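Local coordinates for Mlr6093 protein (Mesorhizobium loti, PDB 2QJ8), which probably acts as a zinc-dependent hydrolase of the aspartoacylase family, cleaving ester bonds or carbon-nitrogen bonds of linear amides, at residues S47-G52 with R128-V133; N88-Q93 with R97-D102; K172-P177 with I203-G208. One frame throughout, in Å; residues are numbered along the deposited sequence.

Contact 1. Residues S47-G52 with R128-V133; sequences SLLITG and RLLLPV
Leu49 carries this contact, with its two methyl groups placed on two neighbouring leucines. CD1 of Leu49 meets CD1 of Leu130 at 4.0 Å. CD2 of Leu49 lies 3.8 Å from CD2 of Leu131. The Leu49 side chain crosses that of Leu130 at about a right angle. Its CG stands anti to the backbone N (chi1 172°), which carries the fork of the side chain out to both partners. Leu130 points toward the strand from its CA. Leu131 does not, and reaches Leu49 through its terminal CD2 methyl. All three leucines are buried. The packing joins strand 47-52 to the turn just after helix 118-129, in the catalytic domain of the aspartoacylase family, related to the zinc carboxypeptidases. The strand runs parallel to strands 79-84 and 136-144, one on each side of it. Leu49 also packs on Ile82 and Val84, and Leu131 on Val137. Beyond the helix the chain makes a 3-10 turn, with a bond of 3.2 Å from Val133 N to Leu130 O. The end at Ser47 and Val133 is looser and partly exposed. Here a side chain meets only backbone: CB of Ser47 is 3.4 Å from O of Val133. The hydroxyl of Ser47 instead bonds to the backbone N of Asp135, just past the turn.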
loop_
_atom_site.group_PDB
_atom_site.type_symbol
_atom_site.label_atom_id
_atom_site.label_comp_id
_atom_site.label_asym_id
_atom_site.label_seq_id
_atom_site.Cartn_x
_atom_site.Cartn_y
_atom_site.Cartn_z
ATOM N N SER A 47 -2.057 -8.984 32.974
ATOM C CA SER A 47 -0.863 -9.248 32.177
ATOM C C SER A 47 -1.271 -9.212 30.695
ATOM O O SER A 47 -2.283 -9.787 30.313
ATOM C CB SER A 47 -0.267 -10.599 32.510
ATOM O OG SER A 47 -1.260 -11.586 32.340
ATOM N N LEU A 48 -0.442 -8.591 29.879
ATOM C CA LEU A 48 -0.719 -8.369 28.465
ATOM C C LEU A 48 0.526 -8.402 27.608
ATOM O O LEU A 48 1.538 -7.815 27.970
ATOM C CB LEU A 48 -1.347 -6.968 28.305
ATOM C CG LEU A 48 -1.685 -6.508 26.868
ATOM C CD1 LEU A 48 -2.812 -7.363 26.277
ATOM C CD2 LEU A 48 -2.011 -5.021 26.804
ATOM N N LEU A 49 0.443 -9.088 26.468
ATOM C CA LEU A 49 1.468 -9.041 25.453
ATOM C C LEU A 49 0.867 -8.303 24.276
ATOM O O LEU A 49 -0.236 -8.628 23.861
ATOM C CB LEU A 49 1.864 -10.433 24.970
ATOM C CG LEU A 49 2.802 -10.534 23.762
ATOM C CD1 LEU A 49 4.198 -9.887 24.021
ATOM C CD2 LEU A 49 2.926 -12.011 23.419
ATOM N N ILE A 50 1.614 -7.358 23.722
ATOM C CA ILE A 50 1.264 -6.657 22.498
ATOM C C ILE A 50 2.310 -6.954 21.428
ATOM O O ILE A 50 3.508 -6.675 21.602
ATOM C CB ILE A 50 1.181 -5.110 22.697
ATOM C CG1 ILE A 50 0.358 -4.786 23.935
ATOM C CG2 ILE A 50 0.631 -4.433 21.420
ATOM C CD1 ILE A 50 0.034 -3.338 24.068
ATOM N N THR A 51 1.854 -7.485 20.296
ATOM C CA THR A 51 2.715 -7.848 19.190
ATOM C C THR A 51 2.402 -7.023 17.916
ATOM O O THR A 51 1.249 -6.693 17.654
ATOM C CB THR A 51 2.627 -9.352 18.849
ATOM O OG1 THR A 51 1.288 -9.728 18.520
ATOM C CG2 THR A 51 3.120 -10.233 19.988
ATOM N N GLY A 52 3.454 -6.676 17.170
ATOM C CA GLY A 52 3.337 -6.063 15.835
ATOM C C GLY A 52 4.259 -6.782 14.876
ATOM O O GLY A 52 5.085 -7.587 15.292
ATOM N N ARG A 128 7.626 -20.088 24.437
ATOM C CA ARG A 128 8.282 -20.510 25.669
ATOM C C ARG A 128 8.521 -19.380 26.685
ATOM O O ARG A 128 8.364 -19.603 27.891
ATOM C CB ARG A 128 9.567 -21.279 25.359
ATOM C CG ARG A 128 9.278 -22.674 24.865
ATOM C CD ARG A 128 10.434 -23.335 24.171
ATOM N NE ARG A 128 11.629 -23.458 25.010
ATOM C CZ ARG A 128 12.818 -23.918 24.589
ATOM N NH1 ARG A 128 12.985 -24.305 23.329
ATOM N NH2 ARG A 128 13.859 -23.989 25.433
ATOM N N LEU A 129 8.832 -18.173 26.203
ATOM C CA LEU A 129 9.204 -17.051 27.069
ATOM C C LEU A 129 8.176 -15.973 27.366
ATOM O O LEU A 129 8.275 -15.318 28.408
ATOM C CB LEU A 129 10.461 -16.388 26.496
ATOM C CG LEU A 129 11.660 -17.346 26.574
ATOM C CD1 LEU A 129 12.642 -17.100 25.502
ATOM C CD2 LEU A 129 12.279 -17.247 27.978
ATOM N N LEU A 130 7.237 -15.739 26.460
ATOM C CA LEU A 130 6.289 -14.620 26.634
ATOM C C LEU A 130 4.866 -15.073 26.877
ATOM O O LEU A 130 4.232 -14.596 27.811
ATOM C CB LEU A 130 6.360 -13.688 25.429
ATOM C CG LEU A 130 7.726 -13.076 25.071
ATOM C CD1 LEU A 130 7.545 -12.159 23.833
ATOM C CD2 LEU A 130 8.339 -12.264 26.207
ATOM N N LEU A 131 4.393 -16.041 26.101
ATOM C CA LEU A 131 3.022 -16.532 26.254
ATOM C C LEU A 131 2.652 -17.057 27.632
ATOM O O LEU A 131 1.545 -16.785 28.078
ATOM C CB LEU A 131 2.664 -17.562 25.177
ATOM C CG LEU A 131 2.707 -17.065 23.738
ATOM C CD1 LEU A 131 2.085 -18.141 22.861
ATOM C CD2 LEU A 131 1.990 -15.738 23.581
ATOM N N PRO A 132 3.565 -17.800 28.308
ATOM C CA PRO A 132 3.192 -18.319 29.632
ATOM C C PRO A 132 2.962 -17.259 30.749
ATOM O O PRO A 132 2.256 -17.547 31.713
ATOM C CB PRO A 132 4.353 -19.255 29.980
ATOM C CG PRO A 132 5.009 -19.576 28.651
ATOM C CD PRO A 132 4.918 -18.264 27.934
ATOM N N VAL A 133 3.487 -16.052 30.576
ATOM C CA VAL A 133 3.330 -14.995 31.553
ATOM C C VAL A 133 2.200 -13.999 31.263
ATOM O O VAL A 133 2.041 -13.035 32.022
ATOM C CB VAL A 133 4.671 -14.285 31.800
ATOM C CG1 VAL A 133 5.723 -15.334 32.071
ATOM C CG2 VAL A 133 5.096 -13.390 30.622
#

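Contact 2. Residues N88-Q93 with R97-D102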
loop_
_atom_site.group_PDB
_atom_site.type_symbol
_atom_site.label_atom_id
_atom_site.label_comp_id
_atom_site.label_asym_id
_atom_site.label_seq_id
_atom_site.Cartn_x
_atom_site.Cartn_y
_atom_site.Cartn_z
ATOM N N ASN A 88 8.580 -10.175 13.351
ATOM C CA ASN A 88 9.190 -10.767 12.147
ATOM C C ASN A 88 10.104 -9.739 11.449
ATOM O O ASN A 88 9.769 -9.248 10.355
ATOM C CB ASN A 88 8.095 -11.301 11.201
ATOM C CG ASN A 88 8.628 -12.253 10.135
ATOM O OD1 ASN A 88 9.820 -12.306 9.868
ATOM N ND2 ASN A 88 7.726 -12.968 9.489
ATOM N N PRO A 89 11.253 -9.405 12.074
ATOM C CA PRO A 89 12.184 -8.424 11.469
ATOM C C PRO A 89 12.685 -8.774 10.109
ATOM O O PRO A 89 12.921 -7.889 9.322
ATOM C CB PRO A 89 13.344 -8.355 12.482
ATOM C CG PRO A 89 13.243 -9.562 13.300
ATOM C CD PRO A 89 11.775 -9.901 13.365
ATOM N N LEU A 90 12.877 -10.062 9.828
ATOM C CA LEU A 90 13.285 -10.482 8.510
ATOM C C LEU A 90 12.293 -10.032 7.432
ATOM O O LEU A 90 12.710 -9.464 6.433
ATOM C CB LEU A 90 13.441 -11.991 8.474
ATOM C CG LEU A 90 14.615 -12.603 9.203
ATOM C CD1 LEU A 90 14.460 -14.109 9.158
ATOM C CD2 LEU A 90 15.923 -12.181 8.540
ATOM N N ALA A 91 10.998 -10.241 7.682
ATOM C CA ALA A 91 9.924 -9.838 6.778
ATOM C C ALA A 91 9.823 -8.317 6.664
ATOM O O ALA A 91 9.652 -7.790 5.574
ATOM C CB ALA A 91 8.575 -10.409 7.265
ATOM N N VAL A 92 9.903 -7.626 7.792
ATOM C CA VAL A 92 9.856 -6.143 7.801
ATOM C C VAL A 92 10.981 -5.545 6.928
ATOM O O VAL A 92 10.750 -4.653 6.072
ATOM C CB VAL A 92 9.913 -5.587 9.240
ATOM C CG1 VAL A 92 10.047 -4.023 9.231
ATOM C CG2 VAL A 92 8.689 -5.980 10.014
ATOM N N GLN A 93 12.180 -6.104 7.067
ATOM C CA GLN A 93 13.331 -5.628 6.318
ATOM C C GLN A 93 13.342 -6.050 4.853
ATOM O O GLN A 93 13.906 -5.343 4.049
ATOM C CB GLN A 93 14.622 -6.017 7.007
ATOM C CG GLN A 93 14.797 -5.350 8.334
ATOM C CD GLN A 93 16.137 -5.662 9.002
ATOM O OE1 GLN A 93 16.910 -6.470 8.536
ATOM N NE2 GLN A 93 16.379 -5.026 10.113
ATOM N N ARG A 97 5.519 -10.272 2.773
ATOM C CA ARG A 97 4.419 -10.575 3.669
ATOM C C ARG A 97 4.865 -11.577 4.706
ATOM O O ARG A 97 4.628 -11.399 5.873
ATOM C CB ARG A 97 3.205 -11.138 2.949
ATOM C CG ARG A 97 2.064 -11.380 3.946
ATOM C CD ARG A 97 0.742 -11.250 3.300
ATOM N NE ARG A 97 -0.318 -11.275 4.299
ATOM C CZ ARG A 97 -0.672 -10.252 5.082
ATOM N NH1 ARG A 97 -0.032 -9.083 5.073
ATOM N NH2 ARG A 97 -1.665 -10.430 5.935
ATOM N N ASN A 98 5.542 -12.623 4.264
ATOM C CA ASN A 98 6.005 -13.649 5.164
ATOM C C ASN A 98 7.522 -13.718 5.242
ATOM O O ASN A 98 8.236 -12.998 4.536
ATOM C CB ASN A 98 5.327 -14.954 4.739
ATOM C CG ASN A 98 3.810 -14.876 4.933
ATOM O OD1 ASN A 98 3.330 -14.386 5.961
ATOM N ND2 ASN A 98 3.060 -15.270 3.924
ATOM N N THR A 99 7.998 -14.580 6.126
ATOM C CA THR A 99 9.411 -14.716 6.377
ATOM C C THR A 99 10.151 -15.057 5.075
ATOM O O THR A 99 9.848 -16.067 4.442
ATOM C CB THR A 99 9.650 -15.793 7.433
ATOM O OG1 THR A 99 8.814 -15.531 8.559
ATOM C CG2 THR A 99 11.124 -15.844 7.866
ATOM N N PRO A 100 11.098 -14.192 4.653
ATOM C CA PRO A 100 11.790 -14.465 3.402
ATOM C C PRO A 100 12.700 -15.701 3.387
ATOM O O PRO A 100 12.892 -16.281 2.317
ATOM C CB PRO A 100 12.609 -13.192 3.182
ATOM C CG PRO A 100 12.812 -12.634 4.527
ATOM C CD PRO A 100 11.553 -12.924 5.254
ATOM N N ILE A 101 13.232 -16.115 4.539
ATOM C CA ILE A 101 14.144 -17.274 4.575
ATOM C C ILE A 101 13.457 -18.608 4.313
ATOM O O ILE A 101 13.929 -19.398 3.483
ATOM C CB ILE A 101 14.924 -17.350 5.917
ATOM C CG1 ILE A 101 15.889 -16.156 6.009
ATOM C CG2 ILE A 101 15.725 -18.646 6.031
ATOM C CD1 ILE A 101 16.705 -16.139 7.270
ATOM N N ASP A 102 12.351 -18.852 5.022
ATOM C CA ASP A 102 11.613 -20.132 4.923
ATOM C C ASP A 102 10.262 -20.068 4.200
ATOM O O ASP A 102 9.635 -21.105 3.999
ATOM C CB ASP A 102 11.478 -20.804 6.316
ATOM C CG ASP A 102 10.699 -19.986 7.318
ATOM O OD1 ASP A 102 10.268 -18.876 7.006
ATOM O OD2 ASP A 102 10.554 -20.446 8.466
#
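The first turn of helix 89-94 faces an irregular loop that doubles back beside it, with the CA atoms of Ala91 and Thr99 only 4.9 Å apart. Asn88 is the N-cap of this helix. Its OD1 accepts from the backbone N of Ala91 at 3.2 Å, and the donor sits well above the carbonyl plane. The other end of the same amide reaches the loop. ND2 of Asn88 gives a bent hydrogen bond to OG1 of Thr99, 2.9 Å long with an N-H...O angle of 137°. OG1 is tilted from the amide plane, 27° out of it. Two bonds thus fix the rotation of the amide, and ND2 also bonds to O of Asn54. CG of Asn88 is anti to the backbone N (chi1 -164°), a setting that lets the amide serve both the helix end and the loop. An alanine here would take away the cap, and would probably leave the N-H of Ala91 without its side-chain acceptor and the Thr99 hydroxyl without this donor. That hydroxyl has further partners in Ser119 OG and Lys104 O, so it ties the loop to the start of helix 118-129. The apolar half of the contact centres on Leu90. Its CB lies 3.8 Å from CD of Pro100, which also rests on the helix backbone, CD being 3.7 Å from N of Ala91. The Ala91 methyl faces O of Asn98. Val118 covers Leu90, Thr99 and Ile101 from the next helix. CD1 of Leu90 turns to the loop and touches CD1 of Ile101 at 3.6 Å.

Contact 3. Residues K172-P177 with I203-G208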
loop_
_atom_site.group_PDB
_atom_site.type_symbol
_atom_site.label_atom_id
_atom_site.label_comp_id
_atom_site.label_asym_id
_atom_site.label_seq_id
_atom_site.Cartn_x
_atom_site.Cartn_y
_atom_site.Cartn_z
ATOM N N LYS A 172 -15.193 -4.791 21.919
ATOM C CA LYS A 172 -16.135 -3.684 21.761
ATOM C C LYS A 172 -15.770 -2.449 22.589
ATOM O O LYS A 172 -16.003 -1.327 22.137
ATOM C CB LYS A 172 -17.565 -4.139 22.106
ATOM C CG LYS A 172 -18.188 -5.065 21.055
ATOM C CD LYS A 172 -19.567 -5.575 21.516
ATOM C CE LYS A 172 -20.223 -6.463 20.457
ATOM N NZ LYS A 172 -21.505 -7.100 20.926
ATOM N N ALA A 173 -15.198 -2.679 23.782
ATOM C CA ALA A 173 -14.694 -1.629 24.673
ATOM C C ALA A 173 -13.519 -0.792 24.092
ATOM O O ALA A 173 -13.196 0.238 24.662
ATOM C CB ALA A 173 -14.289 -2.219 26.054
ATOM N N PHE A 174 -12.892 -1.231 22.992
ATOM C CA PHE A 174 -11.867 -0.443 22.283
ATOM C C PHE A 174 -12.531 0.748 21.571
ATOM O O PHE A 174 -11.850 1.723 21.266
ATOM C CB PHE A 174 -11.105 -1.255 21.226
ATOM C CG PHE A 174 -10.017 -2.155 21.769
ATOM C CD1 PHE A 174 -10.300 -3.160 22.679
ATOM C CD2 PHE A 174 -8.731 -2.050 21.308
ATOM C CE1 PHE A 174 -9.318 -4.007 23.135
ATOM C CE2 PHE A 174 -7.730 -2.906 21.781
ATOM C CZ PHE A 174 -8.040 -3.870 22.714
ATOM N N LYS A 175 -13.848 0.668 21.323
ATOM C CA LYS A 175 -14.611 1.689 20.640
ATOM C C LYS A 175 -14.073 2.044 19.240
ATOM O O LYS A 175 -14.075 3.199 18.847
ATOM C CB LYS A 175 -14.772 2.937 21.520
ATOM C CG LYS A 175 -15.182 2.632 22.944
ATOM C CD LYS A 175 -15.704 3.864 23.666
ATOM C CE LYS A 175 -15.884 3.612 25.168
ATOM N NZ LYS A 175 -16.464 2.262 25.519
ATOM N N LEU A 176 -13.575 1.050 18.503
ATOM C CA LEU A 176 -13.153 1.264 17.129
ATOM C C LEU A 176 -14.417 1.384 16.239
ATOM O O LEU A 176 -15.528 0.996 16.669
ATOM C CB LEU A 176 -12.279 0.102 16.644
ATOM C CG LEU A 176 -10.893 0.028 17.258
ATOM C CD1 LEU A 176 -10.246 -1.367 16.990
ATOM C CD2 LEU A 176 -9.992 1.170 16.765
ATOM N N PRO A 177 -14.284 1.990 15.040
ATOM C CA PRO A 177 -15.395 2.106 14.085
ATOM C C PRO A 177 -16.226 0.843 13.856
ATOM O O PRO A 177 -17.452 0.936 13.807
ATOM C CB PRO A 177 -14.684 2.518 12.801
ATOM C CG PRO A 177 -13.600 3.360 13.275
ATOM C CD PRO A 177 -13.109 2.749 14.560
ATOM N N ILE A 203 -6.935 -10.711 20.994
ATOM C CA ILE A 203 -7.535 -9.565 20.293
ATOM C C ILE A 203 -6.650 -9.141 19.115
ATOM O O ILE A 203 -5.448 -8.972 19.254
ATOM C CB ILE A 203 -7.853 -8.420 21.296
ATOM C CG1 ILE A 203 -8.985 -8.878 22.225
ATOM C CG2 ILE A 203 -8.310 -7.186 20.605
ATOM C CD1 ILE A 203 -9.284 -7.905 23.300
ATOM N N CYS A 204 -7.277 -9.043 17.937
ATOM C CA CYS A 204 -6.605 -8.713 16.703
ATOM C C CYS A 204 -7.181 -7.418 16.120
ATOM O O CYS A 204 -8.332 -7.408 15.689
ATOM C CB CYS A 204 -6.810 -9.899 15.765
ATOM S SG CYS A 204 -5.812 -9.887 14.329
ATOM N N THR A 205 -6.388 -6.347 16.131
ATOM C CA THR A 205 -6.800 -5.053 15.577
ATOM C C THR A 205 -6.321 -5.073 14.127
ATOM O O THR A 205 -5.221 -5.522 13.862
ATOM C CB THR A 205 -6.206 -3.892 16.333
ATOM O OG1 THR A 205 -4.797 -3.982 16.244
ATOM C CG2 THR A 205 -6.613 -3.942 17.811
ATOM N N GLU A 206 -7.137 -4.584 13.203
ATOM C CA GLU A 206 -6.830 -4.701 11.772
ATOM C C GLU A 206 -6.332 -3.438 11.121
ATOM O O GLU A 206 -6.993 -2.403 11.193
ATOM C CB GLU A 206 -8.045 -5.200 11.005
ATOM C CG GLU A 206 -8.531 -6.583 11.400
ATOM C CD GLU A 206 -7.540 -7.724 11.171
ATOM O OE1 GLU A 206 -6.650 -7.630 10.304
ATOM O OE2 GLU A 206 -7.680 -8.760 11.861
ATOM N N PHE A 207 -5.175 -3.578 10.462
ATOM C CA PHE A 207 -4.477 -2.513 9.732
ATOM C C PHE A 207 -4.404 -2.904 8.256
ATOM O O PHE A 207 -3.884 -3.980 7.932
ATOM C CB PHE A 207 -3.047 -2.311 10.273
ATOM C CG PHE A 207 -2.982 -1.783 11.701
ATOM C CD1 PHE A 207 -3.105 -2.638 12.788
ATOM C CD2 PHE A 207 -2.775 -0.424 11.957
ATOM C CE1 PHE A 207 -3.035 -2.149 14.086
ATOM C CE2 PHE A 207 -2.693 0.057 13.268
ATOM C CZ PHE A 207 -2.849 -0.818 14.331
ATOM N N GLY A 208 -4.986 -2.068 7.391
ATOM C CA GLY A 208 -4.961 -2.258 5.928
ATOM C C GLY A 208 -3.934 -1.294 5.355
ATOM O O GLY A 208 -3.437 -0.428 6.069
#
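Phe174 meets Ile203 and Thr205, and these three buried residues make the contact, within the catalytic domain. The ring of Phe174 extends from the turn toward strand 201-208 and ends against Ile203. CE1 of the ring is 3.9 Å from CD1 of Ile203. CZ lies at the same distance, 3.9 Å, from CG2 of Ile203. Both branches of the isoleucine therefore touch the far end of the ring. The two side chains come from opposite directions, and the isoleucine methyls approach the ring obliquely. At Ile203, CG1 is anti to the carbonyl carbon (chi1 -68°) and CG2 is anti to the backbone N, which spreads the two branches to reach different ring atoms. Thr205, two residues on along the strand, points the same way. Its CG2 methyl is more loosely placed, 4.3 Å from CE2, across CZ from CE1. The methyls of both residues lie on the same side of the ring plane. The interaction is wholly apolar. Glu206, next along the strand, points the other way and bonds through OE1 to ND1 of His141. Phe174 is set in a type I turn running from Lys172 to Lys175, closed by a 3.0 Å bond from Lys175 N to Lys172 O. Lys175 has positive phi, as the chain leaves helix 161-172 for strand 178-182. Phe174 and Leu176 also pack on Ile153 of strand 152-155. Phe174 O bonds to Asn226 of helix 218-230, while strand 201-208 lies between strand 136-144, parallel to it, and strand 152-155, antiparallel.

All three contacts lie within the aspartoacylase catalytic domain. Contact 2 falls between the two segments of contact 1 in the sequence, and contact 3 follows both. The centres of contacts 1 and 2 are about 20 Å apart, those of 1 and 3 about 19 Å, and those of 2 and 3 about 25 Å. None touches another; their nearest atoms are about 5 to 7 Å apart. Helices 89-94 and 118-129 follow each other in the chain and link contacts 2 and 1. Contacts 1 and 3 join turns after helices to strands 47-52 and 201-208, either side of strand 136-144; contact 2 holds a loop on the first turn of a helix.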